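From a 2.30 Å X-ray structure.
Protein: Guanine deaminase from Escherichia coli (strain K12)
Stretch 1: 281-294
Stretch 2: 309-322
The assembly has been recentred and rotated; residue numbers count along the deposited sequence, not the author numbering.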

# COMPACT_ATOMS: atom_id res chain seq x y z
N GLU A 281 -2.99 6.75 -27.58
CA GLU A 281 -2.18 6.69 -28.79
C GLU A 281 -1.24 7.90 -28.80
O GLU A 281 -1.35 8.81 -27.98
CB GLU A 281 -3.07 6.68 -30.03
N GLU A 282 -0.32 7.92 -29.76
CA GLU A 282 0.61 9.04 -29.80
C GLU A 282 -0.07 10.31 -30.31
O GLU A 282 0.27 11.42 -29.87
CB GLU A 282 1.82 8.70 -30.67
CG GLU A 282 3.02 9.61 -30.47
CD GLU A 282 3.94 9.13 -29.36
OE1 GLU A 282 3.60 8.13 -28.69
OE2 GLU A 282 5.00 9.75 -29.17
N LYS A 283 -1.06 10.15 -31.19
CA LYS A 283 -1.96 11.24 -31.56
C LYS A 283 -2.52 11.93 -30.32
O LYS A 283 -2.52 13.16 -30.22
CB LYS A 283 -3.09 10.71 -32.45
N GLU A 284 -3.03 11.14 -29.37
CA GLU A 284 -3.71 11.72 -28.22
C GLU A 284 -2.73 12.40 -27.27
O GLU A 284 -3.05 13.43 -26.68
CB GLU A 284 -4.51 10.63 -27.50
CG GLU A 284 -5.72 10.14 -28.29
CD GLU A 284 -6.20 8.77 -27.83
OE1 GLU A 284 -5.36 7.95 -27.39
OE2 GLU A 284 -7.42 8.51 -27.91
N TRP A 285 -1.53 11.83 -27.12
CA TRP A 285 -0.48 12.51 -26.36
C TRP A 285 -0.19 13.88 -26.96
O TRP A 285 -0.15 14.89 -26.24
CB TRP A 285 0.80 11.66 -26.35
CG TRP A 285 0.82 10.54 -25.35
CD1 TRP A 285 0.83 9.20 -25.63
CD2 TRP A 285 0.87 10.65 -23.93
NE1 TRP A 285 0.87 8.48 -24.46
CE2 TRP A 285 0.90 9.34 -23.40
CE3 TRP A 285 0.89 11.74 -23.04
CZ2 TRP A 285 0.94 9.09 -22.03
CZ3 TRP A 285 0.94 11.48 -21.68
CH2 TRP A 285 0.96 10.17 -21.19
N ASP A 286 0.01 13.93 -28.28
CA ASP A 286 0.31 15.21 -28.93
C ASP A 286 -0.86 16.18 -28.84
O ASP A 286 -0.64 17.39 -28.71
CB ASP A 286 0.70 14.99 -30.40
CG ASP A 286 1.92 14.10 -30.56
OD1 ASP A 286 2.72 13.99 -29.60
OD2 ASP A 286 2.10 13.52 -31.65
N ARG A 287 -2.09 15.68 -28.91
CA ARG A 287 -3.26 16.56 -28.78
C ARG A 287 -3.35 17.15 -27.37
O ARG A 287 -3.63 18.34 -27.21
CB ARG A 287 -4.53 15.78 -29.14
CG ARG A 287 -5.82 16.58 -29.06
CD ARG A 287 -5.97 17.59 -30.20
NE ARG A 287 -6.23 17.02 -31.52
CZ ARG A 287 -7.23 16.19 -31.84
NH1 ARG A 287 -8.12 15.81 -30.93
NH2 ARG A 287 -7.34 15.75 -33.09
N LEU A 288 -3.14 16.32 -26.34
CA LEU A 288 -3.12 16.84 -24.98
C LEU A 288 -2.02 17.88 -24.81
O LEU A 288 -2.22 18.90 -24.14
CB LEU A 288 -2.93 15.70 -23.98
CG LEU A 288 -4.12 14.77 -23.75
CD1 LEU A 288 -3.75 13.70 -22.72
CD2 LEU A 288 -5.34 15.56 -23.30
N SER A 289 -0.87 17.65 -25.43
CA SER A 289 0.26 18.54 -25.22
C SER A 289 0.10 19.86 -25.97
O SER A 289 0.53 20.90 -25.48
CB SER A 289 1.56 17.85 -25.64
OG SER A 289 2.56 18.79 -25.98
N GLU A 290 -0.53 19.83 -27.15
CA GLU A 290 -0.73 21.06 -27.91
C GLU A 290 -1.83 21.93 -27.30
O GLU A 290 -1.73 23.16 -27.31
CB GLU A 290 -1.05 20.73 -29.37
N THR A 291 -2.89 21.30 -26.79
CA THR A 291 -3.98 22.01 -26.14
C THR A 291 -3.71 22.34 -24.67
O THR A 291 -4.56 22.95 -24.03
CB THR A 291 -5.28 21.19 -26.25
OG1 THR A 291 -5.10 19.92 -25.61
CG2 THR A 291 -5.64 20.98 -27.71
N LYS A 292 -2.56 21.92 -24.13
CA LYS A 292 -2.17 22.24 -22.75
C LYS A 292 -3.17 21.67 -21.74
O LYS A 292 -3.44 22.28 -20.70
CB LYS A 292 -2.00 23.75 -22.56
CG LYS A 292 -0.89 24.36 -23.42
CD LYS A 292 -0.77 25.86 -23.20
CE LYS A 292 0.15 26.49 -24.24
NZ LYS A 292 1.58 26.39 -23.85
N SER A 293 -3.71 20.49 -22.05
CA SER A 293 -4.62 19.81 -21.14
C SER A 293 -3.83 19.06 -20.06
O SER A 293 -2.62 18.86 -20.17
CB SER A 293 -5.51 18.84 -21.91
OG SER A 293 -5.86 19.38 -23.18
N SER A 294 -4.53 18.65 -19.01
CA SER A 294 -3.90 18.01 -17.87
C SER A 294 -4.39 16.57 -17.70
O SER A 294 -5.48 16.20 -18.14
CB SER A 294 -4.18 18.80 -16.58
OG SER A 294 -3.49 20.05 -16.59
N LEU A 309 -0.62 0.58 -16.75
CA LEU A 309 0.41 1.41 -16.14
C LEU A 309 0.53 2.73 -16.90
O LEU A 309 0.85 2.72 -18.10
CB LEU A 309 1.75 0.67 -16.10
CG LEU A 309 1.68 -0.83 -15.79
CD1 LEU A 309 3.06 -1.45 -15.85
CD2 LEU A 309 1.05 -1.05 -14.43
N PHE A 310 0.29 3.84 -16.21
CA PHE A 310 0.36 5.15 -16.84
C PHE A 310 1.80 5.49 -17.17
O PHE A 310 2.70 5.31 -16.34
CB PHE A 310 -0.25 6.22 -15.92
CG PHE A 310 -0.04 7.64 -16.38
CD1 PHE A 310 -0.83 8.18 -17.39
CD2 PHE A 310 0.93 8.44 -15.81
CE1 PHE A 310 -0.64 9.48 -17.81
CE2 PHE A 310 1.13 9.75 -16.22
CZ PHE A 310 0.34 10.27 -17.23
N ASN A 311 2.02 5.99 -18.38
CA ASN A 311 3.37 6.25 -18.89
C ASN A 311 3.75 7.69 -18.54
O ASN A 311 3.64 8.61 -19.35
CB ASN A 311 3.42 6.00 -20.40
CG ASN A 311 4.83 5.91 -20.93
OD1 ASN A 311 5.80 6.06 -20.19
ND2 ASN A 311 4.95 5.68 -22.23
N LEU A 312 4.19 7.87 -17.30
CA LEU A 312 4.59 9.20 -16.84
C LEU A 312 5.79 9.72 -17.62
O LEU A 312 5.93 10.94 -17.81
CB LEU A 312 4.90 9.17 -15.34
CG LEU A 312 5.33 10.49 -14.70
CD1 LEU A 312 4.18 11.49 -14.73
CD2 LEU A 312 5.82 10.28 -13.28
N LYS A 313 6.67 8.82 -18.07
CA LYS A 313 7.85 9.23 -18.82
C LYS A 313 7.45 9.88 -20.14
O LYS A 313 7.98 10.94 -20.51
CB LYS A 313 8.75 8.03 -19.05
CG LYS A 313 9.91 8.27 -20.01
CD LYS A 313 10.71 6.99 -20.19
CE LYS A 313 11.75 7.11 -21.28
NZ LYS A 313 12.36 5.79 -21.58
N LYS A 314 6.50 9.29 -20.86
CA LYS A 314 6.02 9.91 -22.09
C LYS A 314 5.28 11.20 -21.79
O LYS A 314 5.28 12.12 -22.61
CB LYS A 314 5.12 8.94 -22.87
N ALA A 315 4.66 11.30 -20.61
CA ALA A 315 4.02 12.55 -20.23
C ALA A 315 5.04 13.67 -20.06
O ALA A 315 4.82 14.80 -20.51
CB ALA A 315 3.22 12.35 -18.94
N TRP A 316 6.18 13.37 -19.42
CA TRP A 316 7.24 14.37 -19.32
C TRP A 316 7.82 14.71 -20.69
O TRP A 316 8.08 15.88 -20.99
CB TRP A 316 8.34 13.89 -18.38
CG TRP A 316 8.01 14.00 -16.91
CD1 TRP A 316 7.85 12.96 -16.03
CD2 TRP A 316 7.84 15.20 -16.15
NE1 TRP A 316 7.58 13.45 -14.78
CE2 TRP A 316 7.57 14.82 -14.82
CE3 TRP A 316 7.89 16.57 -16.46
CZ2 TRP A 316 7.34 15.75 -13.80
CZ3 TRP A 316 7.66 17.49 -15.45
CH2 TRP A 316 7.39 17.07 -14.14
N GLN A 317 8.05 13.69 -21.53
CA GLN A 317 8.61 13.93 -22.85
C GLN A 317 7.67 14.77 -23.71
O GLN A 317 8.11 15.71 -24.39
CB GLN A 317 8.93 12.61 -23.55
N LYS A 318 6.37 14.46 -23.67
CA LYS A 318 5.38 15.23 -24.41
C LYS A 318 5.01 16.54 -23.71
O LYS A 318 4.15 17.27 -24.22
CB LYS A 318 4.11 14.39 -24.64
CG LYS A 318 4.35 13.06 -25.34
CD LYS A 318 4.77 13.23 -26.79
N LYS A 319 5.61 16.84 -22.56
CA LYS A 319 5.39 18.09 -21.83
C LYS A 319 3.91 18.32 -21.50
O LYS A 319 3.39 19.42 -21.65
CB LYS A 319 5.95 19.29 -22.60
CG LYS A 319 7.41 19.16 -23.02
CD LYS A 319 8.14 20.50 -22.93
CE LYS A 319 9.65 20.34 -23.05
NZ LYS A 319 10.26 19.70 -21.85
N VAL A 320 3.22 17.27 -21.04
CA VAL A 320 1.83 17.36 -20.60
C VAL A 320 1.81 17.39 -19.07
O VAL A 320 2.53 16.64 -18.41
CB VAL A 320 0.96 16.23 -21.16
CG1 VAL A 320 1.60 14.90 -20.91
CG2 VAL A 320 -0.45 16.28 -20.58
N LYS A 321 1.02 18.31 -18.51
CA LYS A 321 0.90 18.47 -17.06
C LYS A 321 0.21 17.27 -16.40
O LYS A 321 -0.86 16.83 -16.84
CB LYS A 321 0.13 19.75 -16.74
CG LYS A 321 0.84 21.02 -17.22
CD LYS A 321 -0.01 22.25 -16.97
CE LYS A 321 -1.10 22.37 -18.02
NZ LYS A 321 -2.21 23.25 -17.57
N VAL A 322 0.81 16.75 -15.33
CA VAL A 322 0.29 15.58 -14.63
C VAL A 322 0.15 15.91 -13.14
O VAL A 322 1.07 16.45 -12.54
CB VAL A 322 1.18 14.34 -14.82
CG1 VAL A 322 0.74 13.20 -13.90
CG2 VAL A 322 1.15 13.89 -16.27

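Two short helices, 282-290 and 312-317, pack against each other in this part of the guanine deaminase chain. Together the two stretches bury 598 Å² of surface. Three residues have the most surface covered: Trp 285 from the first stretch, and Lys 318 and Lys 321 from the second.

Trp 285 is the largest single contributor. Its CA-to-CB bond points sideways to the second stretch, but the m rotamer brings the indole over to it. The six-membered ring then lies among residues from Phe 310 to Val 320. Lys 314 CB sits over one face of the ring, 4.3 Å from Trp 285 CZ2. Val 320 meets the ring at its edge, with Val 320 CG1 3.6 Å from Trp 285 CZ3. Ala 315 has a small side chain, and the ring comes close to its backbone: Trp 285 CZ3 is 3.6 Å from Ala 315 CA and 3.7 Å from Ala 315 CB. Phe 310 adds an aromatic neighbour, with its CE1 3.8 Å from Trp 285 CH2. The two ring planes meet at 47°, an oblique arrangement. These are mostly apolar contacts, and the indole is buried.

Lys 318 follows the second helix, and its CA-to-CB bond points toward the first stretch. Its side chain is modelled only as far as CD, so the position of its amino group is unknown. The modelled part lies against the first helix. Lys 318 CG is 3.9 Å from Trp 285 CB, and Lys 318 CD is 3.6 Å from Asp 286 OD1. No salt bridge can be assigned from these atoms. The backbone of Lys 318 makes the one hydrogen bond between the stretches: Ser 289 OG donates to Lys 318 O at 2.8 Å. The carbonyl is available because the helix is ending here. Lys 319 has positive phi and closes a Schellman motif, in which Val 320 N bonds back to Ala 315 O at 3.0 Å.

That turn leads the chain into Val 320, whose CA-to-CB bond points toward the first stretch. Besides touching the indole, it reaches Leu 288, with Val 320 CG2 4.2 Å from Leu 288 CB. Val 320 CG2 also lies 3.4 Å from Ser 293 O. The backbones are also close here, with Ser 289 CA 5.0 Å from Val 320 CA.

Beyond Lys 292, which has positive phi, the first stretch comes beside the second. Ser 294 and Lys 321 pair loosely in parallel register, with their CA atoms 4.9 Å apart. Ser 294 CA makes a CA-H...O contact with Lys 321 O at 3.4 Å. Both side chains are on the same face of the sheet. The long side chain of Lys 321 reaches across to the first stretch, and Lys 321 NZ comes within 3.5 Å of Lys 292 O and 3.6 Å of Ser 294 OG. These are polar approaches rather than assigned hydrogen bonds.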